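Local coordinates for protein putative alkaline phosphatase (Pseudomonas fluorescens, PDB 4F1V) that binds phosphate with high affinity in the periplasm and probably delivers it to the PstSACB ABC transporter for import, at residues I86-V91 with D313-H318; V95-N100 with V107-Q112; C115-G120 with I137-R142; D266-V271 with R346-T351. All coordinates share one frame; numbering follows the deposited sequence.

Interaction 1: residues I86-V91 with D313-H318; sequences IQVPSV and DFFTKH
The imidazole of His318 meets Ser90 at its rim: NE2 lies 2.9 Å from Ser90 OG, which sits near the ring plane, in a hydrogen bond that either partner could donate. Over one face of this ring, toward its rim, lies a water modelled at two overlapping positions; on the opposite face Phe314 CZ stands 3.7 Å above the plane of the His318 ring. The phenyl ring of Phe315 is approached obliquely by Val88, whose CG2 stops 4.1 Å from Phe315 CE1. These residues join helix 305-318 to strand 85-94, an outermost strand of the five-stranded mixed sheet in one lobe of the venus-flytrap fold. The strand carries a classic beta bulge here, with Ser90 and Val91 both facing Thr294. Ser90 OG is held anti to its own backbone nitrogen (chi1 179°), which carries it to the imidazole, and it is also bonded to Tyr15 OH, while His318 ND1 is engaged by Asn325. Beside the side-chain bond the water donates to both Ser90 O and His318 O, at 2.7 Å and 3.1 Å in one of its two positions, and thereby bridges the two backbones. Phe298, from the neighbouring strand 291-299, meets the ring of Phe315 edge-to-face.

Interaction 2: residues V95-N100 with V107-Q112; sequences VAIPFN and VDLSVQ
Where the chain passes from strand 85-94 of one sheet to strand 99-100 at the border of the other, Ile97 and Phe99 pack against Leu109 and Val107, on and just before the short strand 108-109. The end of the Phe99 ring does most of the touching. Its CZ lies 3.5 Å from Val107 CG2 and CE2 is 3.8 Å from Val107 CB, so CB and CG2 of the valine together lie against the far end of the ring, approaching it at a slant. The two side chains meet head-on, and a Phe99 chi1 of 62° tucks the ring over its own backbone. Two residues before Phe99 and two after Val107, Ile97 and Leu109 meet at about a right angle, with Ile97 CG2 4.1 Å from Leu109 CD1. Leu114 of helix 111-119 touches both of them, and Ser110 occupies the N-cap of that helix, its OG bonded to Glu113 N. Trp125 meets the ring of Phe99, and Ile205 of the adjacent strand backs both Phe99 and Ile97. The backbones of Ile97 and Phe99 bond instead to Ala227 and Lys225. With no hydrogen bond crossing between the segments, the contact rests on van der Waals packing and the burial of apolar surface.

Interaction 3: residues C115-G120 with I137-R142; sequences CGVFSG and IVVVYR. With PI (hydrogenphosphate ion), chain B.
Val139 projects from strand 138-142 between two residues of helix 111-119, in a helix-on-sheet layer of the alpha/beta lobe. Its two methyls divide the work. Val139 CG1 comes to the Phe118 ring at a slant, 3.8 Å from Phe118 CE2. Val139 CG2 rests 3.6 Å from the backbone oxygen Val117 O. The side chains of Val117 and Val139 cross obliquely, with Val117 CG1 4.2 Å from Val139 CG2. The other methyl of Val117, CG2, turns to Ile137 and lies 4.2 Å from Ile137 CD1, the two side chains being roughly perpendicular. Behind this first layer Phe152 of helix 147-159 meets Phe118 edge-to-face, Ile205 of the adjacent strand touches Val117 and Ile137, and the disulfide from Cys115 to Cys160 ties the helix to the chain beyond 147-159. Further along, the same strand delivers Arg142 to the bound hydrogenphosphate. The arginine chain is folded at chi2 and chi3 (-77° and -67°), and Glu144 forms a salt bridge with NH2, which probably steadies the guanidinium. Both terminal nitrogens grip the anion: Arg142 NH1 donates to phosphate O3 at 2.9 Å along a bent path, and Arg142 NH2 reaches phosphate O2 at 2.8 Å, nearly straight at 164°.

Interaction 4: residues D266-V271 with R346-T351; sequences DAWVPV and RASFLT
Trp268 presents one face of its indole to the edge of Phe349 in a tilted edge-to-face stack. The centroids of the Trp268 six-membered ring and the Phe349 ring are 4.7 Å apart, and the planes stand at 55°, well short of perpendicular. A Trp268 chi2 of 87° turns the indole so that a face meets the phenyl. Phe349 CE1 is the leading atom, 3.4 Å above the Trp268 plane and displaced toward the rim; the neighbouring CZ extends over the pyrrole side, 3.7 Å from Trp268 NE1. Ser348 takes a different position, with its OG in the plane of the indole at the benzo edge, 3.3 Å from Trp268 CZ2. Its CB meanwhile lies 3.9 Å above the centre of the Phe349 ring. The contact fastens the loop 266-271, before strand 272-273, to the last turn of helix 339-349, where Arg346 O accepts from both Leu350 N and Thr351 N. Ile86 and Val88 of strand 85-94 touch Phe349 as well, and the indole NE1 is bonded to Arg262 O, which would restrain the rotation of the indole. Since no hydrogen bond joins the two segments, aromatic contact carries most of the join, and Ser348 OG, beside a carbon-bound hydrogen of the indole, may add a small electrostatic attraction.

All four contacts are buried, and they fall into two pairs on opposite sides of the chain's centre. Interactions 1 and 4, with centres 9 Å apart, touch directly along strand 85-94, where Trp268 also packs on Gln87 and Pro89, so segment 86-91 is shared ground between them. Interactions 2 and 3 (centres 11 Å apart) both use helix 111-119 and reach the same four-stranded sheet. The chain from 86-91 into 95-100 joins the two sides. Chemistry differs accordingly: interaction 1 adds a serine-histidine bond and a bridging water to apolar packing, interaction 4 is mainly aromatic, interaction 2 purely aliphatic and phenyl, and interaction 3 alone carries its strand on to the phosphate.

Interaction 1: residues I86-V91 with D313-H318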
loop_
_atom_site.group_PDB
_atom_site.type_symbol
_atom_site.label_atom_id
_atom_site.label_comp_id
_atom_site.label_asym_id
_atom_site.label_seq_id
_atom_site.Cartn_x
_atom_site.Cartn_y
_atom_site.Cartn_z
ATOM N N ILE A 86 -9.827 -4.236 -13.455
ATOM C CA ILE A 86 -8.878 -3.141 -13.580
ATOM C C ILE A 86 -8.106 -3.046 -12.247
ATOM O O ILE A 86 -8.709 -2.986 -11.184
ATOM C CB ILE A 86 -9.613 -1.827 -13.866
ATOM C CG1 ILE A 86 -10.309 -1.890 -15.237
ATOM C CG2 ILE A 86 -8.649 -0.629 -13.745
ATOM C CD1 ILE A 86 -11.275 -0.729 -15.515
ATOM N N GLN A 87 -6.772 -2.999 -12.347
ATOM C CA GLN A 87 -5.885 -2.794 -11.179
ATOM C C GLN A 87 -4.969 -1.608 -11.550
ATOM O O GLN A 87 -4.250 -1.681 -12.548
ATOM C CB GLN A 87 -5.067 -4.030 -10.931
ATOM C CG GLN A 87 -4.197 -3.903 -9.650
ATOM C CD GLN A 87 -3.318 -5.129 -9.368
ATOM O OE1 GLN A 87 -3.223 -5.619 -8.233
ATOM N NE2 GLN A 87 -2.641 -5.614 -10.407
ATOM N N VAL A 88 -5.009 -0.530 -10.744
ATOM C CA VAL A 88 -4.223 0.667 -11.096
ATOM C C VAL A 88 -3.661 1.277 -9.826
ATOM O O VAL A 88 -4.302 1.283 -8.783
ATOM C CB VAL A 88 -5.027 1.752 -11.823
ATOM C CG1 VAL A 88 -5.255 1.398 -13.281
ATOM C CG2 VAL A 88 -6.386 2.044 -11.136
ATOM N N PRO A 89 -2.441 1.859 -9.900
ATOM C CA PRO A 89 -1.937 2.643 -8.729
ATOM C C PRO A 89 -2.870 3.779 -8.418
ATOM O O PRO A 89 -3.375 4.446 -9.331
ATOM C CB PRO A 89 -0.590 3.167 -9.241
ATOM C CG PRO A 89 -0.176 2.065 -10.160
ATOM C CD PRO A 89 -1.455 1.798 -10.959
ATOM N N SER A 90 -3.004 4.041 -7.110
ATOM C CA SER A 90 -3.727 5.195 -6.594
ATOM C C SER A 90 -2.800 6.357 -6.237
ATOM O O SER A 90 -2.935 7.446 -6.757
ATOM C CB SER A 90 -4.543 4.734 -5.388
ATOM O OG SER A 90 -5.249 5.853 -4.855
ATOM N N VAL A 91 -1.833 6.071 -5.352
ATOM C CA VAL A 91 -0.857 7.033 -4.860
ATOM C C VAL A 91 0.454 6.272 -4.542
ATOM O O VAL A 91 0.456 5.095 -4.348
ATOM C CB VAL A 91 -1.326 7.814 -3.601
ATOM C CG1 VAL A 91 -2.685 8.474 -3.841
ATOM C CG2 VAL A 91 -1.429 6.884 -2.372
ATOM N N ASP A 313 -17.008 8.752 -13.135
ATOM C CA ASP A 313 -16.843 10.069 -12.560
ATOM C C ASP A 313 -15.790 10.073 -11.454
ATOM O O ASP A 313 -15.057 11.073 -11.289
ATOM C CB ASP A 313 -18.187 10.574 -12.042
ATOM C CG ASP A 313 -19.218 10.880 -13.149
ATOM O OD1 ASP A 313 -18.779 11.017 -14.319
ATOM O OD2 ASP A 313 -20.403 11.022 -12.808
ATOM N N PHE A 314 -15.665 8.990 -10.693
ATOM C CA PHE A 314 -14.575 8.896 -9.717
ATOM C C PHE A 314 -13.205 8.875 -10.385
ATOM O O PHE A 314 -12.276 9.604 -9.987
ATOM C CB PHE A 314 -14.740 7.669 -8.828
ATOM C CG PHE A 314 -13.539 7.432 -7.925
ATOM C CD1 PHE A 314 -13.183 8.388 -6.966
ATOM C CD2 PHE A 314 -12.750 6.297 -8.064
ATOM C CE1 PHE A 314 -12.032 8.186 -6.192
ATOM C CE2 PHE A 314 -11.594 6.130 -7.329
ATOM C CZ PHE A 314 -11.219 7.097 -6.393
ATOM N N PHE A 315 -13.025 8.065 -11.440
ATOM C CA PHE A 315 -11.780 8.063 -12.151
ATOM C C PHE A 315 -11.460 9.450 -12.735
ATOM O O PHE A 315 -10.294 9.871 -12.747
ATOM C CB PHE A 315 -11.769 6.988 -13.267
ATOM C CG PHE A 315 -11.348 5.606 -12.779
ATOM C CD1 PHE A 315 -10.129 5.036 -13.228
ATOM C CD2 PHE A 315 -12.119 4.846 -11.915
ATOM C CE1 PHE A 315 -9.726 3.816 -12.824
ATOM C CE2 PHE A 315 -11.689 3.617 -11.453
ATOM C CZ PHE A 315 -10.505 3.097 -11.918
ATOM N N THR A 316 -12.482 10.152 -13.239
ATOM C CA THR A 316 -12.303 11.487 -13.814
ATOM C C THR A 316 -11.711 12.439 -12.766
ATOM O O THR A 316 -10.900 13.303 -13.100
ATOM C CB THR A 316 -13.633 11.987 -14.346
ATOM O OG1 THR A 316 -13.948 11.170 -15.485
ATOM C CG2 THR A 316 -13.592 13.422 -14.796
ATOM N N LYS A 317 -12.116 12.316 -11.524
ATOM C CA LYS A 317 -11.540 13.098 -10.420
ATOM C C LYS A 317 -10.154 12.622 -9.991
ATOM O O LYS A 317 -9.193 13.410 -9.932
ATOM C CB LYS A 317 -12.526 13.161 -9.250
ATOM C CG LYS A 317 -11.985 14.054 -8.147
ATOM C CD LYS A 317 -12.959 14.463 -7.118
ATOM C CE LYS A 317 -12.556 15.694 -6.317
ATOM N NZ LYS A 317 -13.608 15.991 -5.310
ATOM N N HIS A 318 -10.055 11.347 -9.631
ATOM C CA HIS A 318 -8.830 10.832 -9.028
ATOM C C HIS A 318 -7.650 10.885 -9.954
ATOM O O HIS A 318 -6.482 10.983 -9.512
ATOM C CB HIS A 318 -9.092 9.398 -8.519
ATOM C CG HIS A 318 -8.152 8.983 -7.405
ATOM N ND1 HIS A 318 -8.092 9.664 -6.223
ATOM C CD2 HIS A 318 -7.261 7.943 -7.368
ATOM C CE1 HIS A 318 -7.223 9.042 -5.459
ATOM N NE2 HIS A 318 -6.687 7.982 -6.102
HETATM O O HOH W 1 -4.275 9.554 -7.828
HETATM O O HOH W 2 -4.058 9.525 -8.444
#

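Interaction 2: residues V95-N100 with V107-Q112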
loop_
_atom_site.group_PDB
_atom_site.type_symbol
_atom_site.label_atom_id
_atom_site.label_comp_id
_atom_site.label_asym_id
_atom_site.label_seq_id
_atom_site.Cartn_x
_atom_site.Cartn_y
_atom_site.Cartn_z
ATOM N N VAL A 95 7.081 3.773 3.620
ATOM C CA VAL A 95 6.766 2.914 4.726
ATOM C C VAL A 95 7.603 3.413 5.926
ATOM O O VAL A 95 8.851 3.405 5.848
ATOM C CB VAL A 95 7.067 1.428 4.437
ATOM C CG1 VAL A 95 6.765 0.583 5.693
ATOM C CG2 VAL A 95 6.299 0.948 3.227
ATOM N N ALA A 96 6.921 3.894 6.949
ATOM C CA ALA A 96 7.560 4.492 8.136
ATOM C C ALA A 96 7.880 3.397 9.207
ATOM O O ALA A 96 7.249 2.344 9.203
ATOM C CB ALA A 96 6.606 5.550 8.713
ATOM N N ILE A 97 8.792 3.768 10.094
ATOM C CA ILE A 97 9.247 2.900 11.172
ATOM C C ILE A 97 9.026 3.639 12.515
ATOM O O ILE A 97 9.969 4.148 13.134
ATOM C CB ILE A 97 10.734 2.493 10.989
ATOM C CG1 ILE A 97 10.998 1.883 9.598
ATOM C CG2 ILE A 97 11.145 1.482 12.083
ATOM C CD1 ILE A 97 10.250 0.643 9.234
ATOM N N PRO A 98 7.751 3.725 12.962
ATOM C CA PRO A 98 7.472 4.348 14.254
ATOM C C PRO A 98 7.883 3.383 15.393
ATOM O O PRO A 98 7.846 2.178 15.252
ATOM C CB PRO A 98 5.970 4.611 14.217
ATOM C CG PRO A 98 5.456 3.441 13.370
ATOM C CD PRO A 98 6.519 3.252 12.313
ATOM N N PHE A 99 8.196 4.010 16.546
ATOM C CA PHE A 99 8.588 3.251 17.705
ATOM C C PHE A 99 8.186 3.988 18.987
ATOM O O PHE A 99 7.991 5.209 18.954
ATOM C CB PHE A 99 10.100 2.932 17.705
ATOM C CG PHE A 99 10.979 4.167 17.752
ATOM C CD1 PHE A 99 11.377 4.730 18.957
ATOM C CD2 PHE A 99 11.390 4.831 16.572
ATOM C CE1 PHE A 99 12.129 5.882 19.014
ATOM C CE2 PHE A 99 12.121 5.980 16.626
ATOM C CZ PHE A 99 12.507 6.528 17.844
ATOM N N ASN A 100 8.102 3.247 20.078
ATOM C CA ASN A 100 7.776 3.762 21.387
ATOM C C ASN A 100 8.939 3.509 22.345
ATOM O O ASN A 100 9.027 2.453 22.973
ATOM C CB ASN A 100 6.483 3.063 21.898
ATOM C CG ASN A 100 6.145 3.479 23.288
ATOM O OD1 ASN A 100 6.477 4.586 23.710
ATOM N ND2 ASN A 100 5.522 2.592 24.045
ATOM N N VAL A 107 16.888 8.425 16.697
ATOM C CA VAL A 107 17.054 7.027 16.252
ATOM C C VAL A 107 17.144 7.038 14.730
ATOM O O VAL A 107 16.178 7.456 14.051
ATOM C CB VAL A 107 15.912 6.138 16.786
ATOM C CG1 VAL A 107 16.017 4.737 16.212
ATOM C CG2 VAL A 107 15.899 6.098 18.310
ATOM N N ASP A 108 18.299 6.641 14.210
ATOM C CA ASP A 108 18.540 6.652 12.764
ATOM C C ASP A 108 19.134 5.285 12.454
ATOM O O ASP A 108 20.255 5.007 12.867
ATOM C CB ASP A 108 19.510 7.769 12.466
ATOM C CG ASP A 108 19.911 7.890 11.007
ATOM O OD1 ASP A 108 20.733 8.793 10.670
ATOM O OD2 ASP A 108 19.433 7.009 10.152
ATOM N N LEU A 109 18.284 4.412 11.861
ATOM C CA LEU A 109 18.677 3.053 11.554
ATOM C C LEU A 109 19.470 2.999 10.266
ATOM O O LEU A 109 19.049 3.492 9.224
ATOM C CB LEU A 109 17.422 2.199 11.352
ATOM C CG LEU A 109 16.590 1.944 12.593
ATOM C CD1 LEU A 109 15.199 1.433 12.191
ATOM C CD2 LEU A 109 17.274 0.942 13.496
ATOM N N SER A 110 20.605 2.291 10.283
ATOM C CA SER A 110 21.185 1.834 9.022
ATOM C C SER A 110 20.232 0.766 8.424
ATOM O O SER A 110 19.437 0.174 9.147
ATOM C CB SER A 110 22.574 1.268 9.197
ATOM O OG SER A 110 22.490 0.058 9.914
ATOM N N VAL A 111 20.343 0.546 7.128
ATOM C CA VAL A 111 19.557 -0.540 6.534
ATOM C C VAL A 111 19.875 -1.867 7.177
ATOM O O VAL A 111 18.971 -2.676 7.490
ATOM C CB VAL A 111 19.729 -0.538 5.005
ATOM C CG1 VAL A 111 19.137 -1.803 4.382
ATOM C CG2 VAL A 111 19.093 0.717 4.416
ATOM N N GLN A 112 21.157 -2.126 7.464
ATOM C CA GLN A 112 21.487 -3.385 8.110
ATOM C C GLN A 112 20.946 -3.499 9.515
ATOM O O GLN A 112 20.537 -4.569 9.956
ATOM C CB GLN A 112 22.991 -3.656 8.023
ATOM C CG GLN A 112 23.467 -3.968 6.625
ATOM C CD GLN A 112 22.687 -5.071 5.971
ATOM O OE1 GLN A 112 22.597 -6.178 6.524
ATOM N NE2 GLN A 112 22.048 -4.814 4.844
#

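Interaction 3: residues C115-G120 with I137-R142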
loop_
_atom_site.group_PDB
_atom_site.type_symbol
_atom_site.label_atom_id
_atom_site.label_comp_id
_atom_site.label_asym_id
_atom_site.label_seq_id
_atom_site.Cartn_x
_atom_site.Cartn_y
_atom_site.Cartn_z
ATOM N N CYS A 115 17.286 -4.416 9.120
ATOM C CA CYS A 115 17.245 -5.866 8.858
ATOM C C CYS A 115 17.398 -6.684 10.162
ATOM O O CYS A 115 16.654 -7.632 10.353
ATOM C CB CYS A 115 18.362 -6.217 7.895
ATOM S SG CYS A 115 18.131 -5.524 6.214
ATOM N N GLY A 116 18.363 -6.297 10.964
ATOM C CA GLY A 116 18.616 -7.022 12.213
ATOM C C GLY A 116 17.521 -6.890 13.217
ATOM O O GLY A 116 17.237 -7.844 13.950
ATOM N N VAL A 117 16.860 -5.730 13.308
ATOM C CA VAL A 117 15.725 -5.593 14.211
ATOM C C VAL A 117 14.594 -6.527 13.781
ATOM O O VAL A 117 13.987 -7.258 14.596
ATOM C CB VAL A 117 15.264 -4.126 14.267
ATOM C CG1 VAL A 117 13.926 -4.007 14.960
ATOM C CG2 VAL A 117 16.325 -3.257 14.974
ATOM N N PHE A 118 14.278 -6.527 12.458
ATOM C CA PHE A 118 13.133 -7.324 11.999
ATOM C C PHE A 118 13.416 -8.822 11.862
ATOM O O PHE A 118 12.456 -9.573 11.747
ATOM C CB PHE A 118 12.461 -6.652 10.787
ATOM C CG PHE A 118 11.680 -5.431 11.214
ATOM C CD1 PHE A 118 12.268 -4.171 11.291
ATOM C CD2 PHE A 118 10.366 -5.581 11.671
ATOM C CE1 PHE A 118 11.579 -3.052 11.780
ATOM C CE2 PHE A 118 9.658 -4.450 12.127
ATOM C CZ PHE A 118 10.247 -3.191 12.175
ATOM N N SER A 119 14.694 -9.209 11.866
ATOM C CA SER A 119 15.069 -10.612 11.883
ATOM C C SER A 119 15.207 -11.160 13.344
ATOM O O SER A 119 15.350 -12.360 13.508
ATOM C CB SER A 119 16.366 -10.882 11.170
ATOM O OG SER A 119 17.434 -10.413 11.969
ATOM N N GLY A 120 15.290 -10.261 14.301
ATOM C CA GLY A 120 15.557 -10.601 15.713
ATOM C C GLY A 120 17.059 -10.648 16.051
ATOM O O GLY A 120 17.356 -10.829 17.254
ATOM N N ILE A 137 14.070 -4.601 22.719
ATOM C CA ILE A 137 13.178 -4.243 21.609
ATOM C C ILE A 137 12.085 -5.334 21.481
ATOM O O ILE A 137 12.397 -6.514 21.450
ATOM C CB ILE A 137 13.944 -4.168 20.277
ATOM C CG1 ILE A 137 15.086 -3.178 20.329
ATOM C CG2 ILE A 137 12.981 -3.901 19.099
ATOM C CD1 ILE A 137 15.977 -3.183 19.109
ATOM N N VAL A 138 10.832 -4.920 21.397
ATOM C CA VAL A 138 9.710 -5.762 21.000
ATOM C C VAL A 138 9.183 -5.299 19.607
ATOM O O VAL A 138 8.871 -4.107 19.395
ATOM C CB VAL A 138 8.669 -5.731 22.095
ATOM C CG1 VAL A 138 7.364 -6.396 21.645
ATOM C CG2 VAL A 138 9.247 -6.437 23.359
ATOM N N VAL A 139 9.171 -6.252 18.661
ATOM C CA VAL A 139 8.649 -5.967 17.327
ATOM C C VAL A 139 7.122 -6.232 17.318
ATOM O O VAL A 139 6.672 -7.279 17.737
ATOM C CB VAL A 139 9.362 -6.895 16.319
ATOM C CG1 VAL A 139 8.681 -6.792 14.939
ATOM C CG2 VAL A 139 10.835 -6.491 16.236
ATOM N N VAL A 140 6.385 -5.268 16.772
ATOM C CA VAL A 140 4.948 -5.408 16.527
ATOM C C VAL A 140 4.743 -5.559 15.010
ATOM O O VAL A 140 5.401 -4.887 14.216
ATOM C CB VAL A 140 4.152 -4.175 17.040
ATOM C CG1 VAL A 140 2.649 -4.411 16.878
ATOM C CG2 VAL A 140 4.487 -3.880 18.497
ATOM N N TYR A 141 3.878 -6.472 14.589
ATOM C CA TYR A 141 3.661 -6.785 13.183
ATOM C C TYR A 141 2.171 -7.048 12.956
ATOM O O TYR A 141 1.397 -7.268 13.864
ATOM C CB TYR A 141 4.545 -7.934 12.715
ATOM C CG TYR A 141 4.132 -9.261 13.323
ATOM C CD1 TYR A 141 3.281 -10.122 12.645
ATOM C CD2 TYR A 141 4.580 -9.634 14.578
ATOM C CE1 TYR A 141 2.863 -11.320 13.167
ATOM C CE2 TYR A 141 4.123 -10.804 15.162
ATOM C CZ TYR A 141 3.281 -11.670 14.475
ATOM O OH TYR A 141 2.845 -12.872 15.021
ATOM N N ARG A 142 1.792 -7.062 11.657
ATOM C CA ARG A 142 0.389 -7.277 11.280
ATOM C C ARG A 142 0.036 -8.752 11.288
ATOM O O ARG A 142 0.679 -9.565 10.605
ATOM C CB ARG A 142 0.121 -6.644 9.877
ATOM C CG ARG A 142 0.138 -5.129 9.902
ATOM C CD ARG A 142 -1.138 -4.547 10.495
ATOM N NE ARG A 142 -2.309 -4.794 9.647
ATOM C CZ ARG A 142 -2.557 -4.096 8.541
ATOM N NH1 ARG A 142 -1.829 -3.011 8.224
ATOM N NH2 ARG A 142 -3.568 -4.476 7.754
HETATM P P PI B . -3.107 -2.803 4.665
HETATM O O1 PI B . -3.398 -3.960 3.710
HETATM O O2 PI B . -4.217 -2.646 5.707
HETATM O O3 PI B . -1.737 -2.993 5.329
HETATM O O4 PI B . -3.080 -1.486 3.840
#

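Interaction 4: residues D266-V271 with R346-T351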
loop_
_atom_site.group_PDB
_atom_site.type_symbol
_atom_site.label_atom_id
_atom_site.label_comp_id
_atom_site.label_asym_id
_atom_site.label_seq_id
_atom_site.Cartn_x
_atom_site.Cartn_y
_atom_site.Cartn_z
ATOM N N ASP A 266 -1.578 -6.941 -14.048
ATOM C CA ASP A 266 -0.336 -6.953 -13.281
ATOM C C ASP A 266 0.653 -5.878 -13.782
ATOM O O ASP A 266 1.464 -5.384 -13.005
ATOM C CB ASP A 266 0.314 -8.340 -13.380
ATOM C CG ASP A 266 1.558 -8.478 -12.518
ATOM O OD1 ASP A 266 2.681 -8.472 -13.061
ATOM O OD2 ASP A 266 1.376 -8.616 -11.291
ATOM N N ALA A 267 0.601 -5.520 -15.081
ATOM C CA ALA A 267 1.549 -4.574 -15.648
ATOM C C ALA A 267 1.365 -3.191 -15.116
ATOM O O ALA A 267 2.256 -2.328 -15.297
ATOM C CB ALA A 267 1.450 -4.604 -17.137
ATOM N N TRP A 268 0.215 -2.874 -14.519
ATOM C CA TRP A 268 -0.109 -1.531 -14.102
ATOM C C TRP A 268 0.477 -1.128 -12.752
ATOM O O TRP A 268 0.556 0.043 -12.458
ATOM C CB TRP A 268 -1.636 -1.383 -14.054
ATOM C CG TRP A 268 -2.193 -1.127 -15.456
ATOM C CD1 TRP A 268 -2.548 -2.072 -16.392
ATOM C CD2 TRP A 268 -2.371 0.134 -16.088
ATOM N NE1 TRP A 268 -2.933 -1.462 -17.554
ATOM C CE2 TRP A 268 -2.838 -0.114 -17.436
ATOM C CE3 TRP A 268 -2.206 1.477 -15.696
ATOM C CZ2 TRP A 268 -3.145 0.928 -18.323
ATOM C CZ3 TRP A 268 -2.478 2.500 -16.599
ATOM C CH2 TRP A 268 -2.924 2.211 -17.895
ATOM N N VAL A 269 0.787 -2.121 -11.896
ATOM C CA VAL A 269 1.275 -1.795 -10.525
ATOM C C VAL A 269 2.786 -1.930 -10.496
ATOM O O VAL A 269 3.324 -3.050 -10.532
ATOM C CB VAL A 269 0.653 -2.706 -9.445
ATOM C CG1 VAL A 269 1.279 -2.382 -8.089
ATOM C CG2 VAL A 269 -0.855 -2.521 -9.438
ATOM N N PRO A 270 3.526 -0.821 -10.393
ATOM C CA PRO A 270 4.984 -0.949 -10.288
ATOM C C PRO A 270 5.337 -1.480 -8.913
ATOM O O PRO A 270 4.719 -1.106 -7.918
ATOM C CB PRO A 270 5.496 0.514 -10.402
ATOM C CG PRO A 270 4.303 1.279 -10.979
ATOM C CD PRO A 270 3.089 0.580 -10.399
ATOM N N VAL A 271 6.360 -2.325 -8.864
ATOM C CA VAL A 271 6.916 -2.739 -7.621
ATOM C C VAL A 271 8.408 -2.452 -7.598
ATOM O O VAL A 271 9.095 -2.477 -8.618
ATOM C CB VAL A 271 6.625 -4.191 -7.256
ATOM C CG1 VAL A 271 5.129 -4.441 -7.189
ATOM C CG2 VAL A 271 7.300 -5.176 -8.176
ATOM N N ARG A 346 -6.044 7.573 -17.675
ATOM C CA ARG A 346 -7.250 7.987 -18.358
ATOM C C ARG A 346 -7.378 7.414 -19.771
ATOM O O ARG A 346 -8.451 7.036 -20.228
ATOM C CB ARG A 346 -7.324 9.543 -18.462
ATOM C CG ARG A 346 -7.398 10.277 -17.133
ATOM C CD ARG A 346 -7.856 11.703 -17.247
ATOM N NE ARG A 346 -7.077 12.426 -18.200
ATOM C CZ ARG A 346 -5.921 13.059 -17.922
ATOM N NH1 ARG A 346 -5.205 13.687 -18.917
ATOM N NH2 ARG A 346 -5.412 13.076 -16.695
ATOM N N ALA A 347 -6.233 7.362 -20.477
ATOM C CA ALA A 347 -6.268 6.917 -21.878
ATOM C C ALA A 347 -6.755 5.479 -21.995
ATOM O O ALA A 347 -7.440 5.122 -22.982
ATOM C CB ALA A 347 -4.899 7.053 -22.528
ATOM N N SER A 348 -6.422 4.647 -21.043
ATOM C CA SER A 348 -6.894 3.252 -21.060
ATOM C C SER A 348 -8.305 3.081 -20.484
ATOM O O SER A 348 -9.144 2.378 -21.063
ATOM C CB SER A 348 -5.922 2.309 -20.315
ATOM O OG SER A 348 -4.717 2.118 -21.023
ATOM N N PHE A 349 -8.554 3.665 -19.309
ATOM C CA PHE A 349 -9.716 3.310 -18.516
ATOM C C PHE A 349 -10.872 4.292 -18.625
ATOM O O PHE A 349 -11.996 3.935 -18.224
ATOM C CB PHE A 349 -9.316 3.020 -17.045
ATOM C CG PHE A 349 -8.306 1.921 -16.986
ATOM C CD1 PHE A 349 -7.021 2.110 -16.476
ATOM C CD2 PHE A 349 -8.595 0.620 -17.471
ATOM C CE1 PHE A 349 -6.077 1.148 -16.488
ATOM C CE2 PHE A 349 -7.635 -0.364 -17.473
ATOM C CZ PHE A 349 -6.365 -0.118 -16.940
ATOM N N LEU A 350 -10.654 5.478 -19.158
ATOM C CA LEU A 350 -11.736 6.435 -19.381
ATOM C C LEU A 350 -12.063 6.653 -20.861
ATOM O O LEU A 350 -13.223 6.612 -21.266
ATOM C CB LEU A 350 -11.502 7.788 -18.732
ATOM C CG LEU A 350 -11.714 7.814 -17.232
ATOM C CD1 LEU A 350 -11.196 9.136 -16.651
ATOM C CD2 LEU A 350 -13.183 7.636 -16.908
ATOM N N THR A 351 -11.046 6.938 -21.678
ATOM C CA THR A 351 -11.285 7.320 -23.073
ATOM C C THR A 351 -12.108 6.236 -23.788
ATOM O O THR A 351 -11.724 5.094 -23.862
ATOM C CB THR A 351 -9.957 7.613 -23.762
ATOM O OG1 THR A 351 -9.311 8.665 -22.999
ATOM C CG2 THR A 351 -10.136 8.021 -25.182
#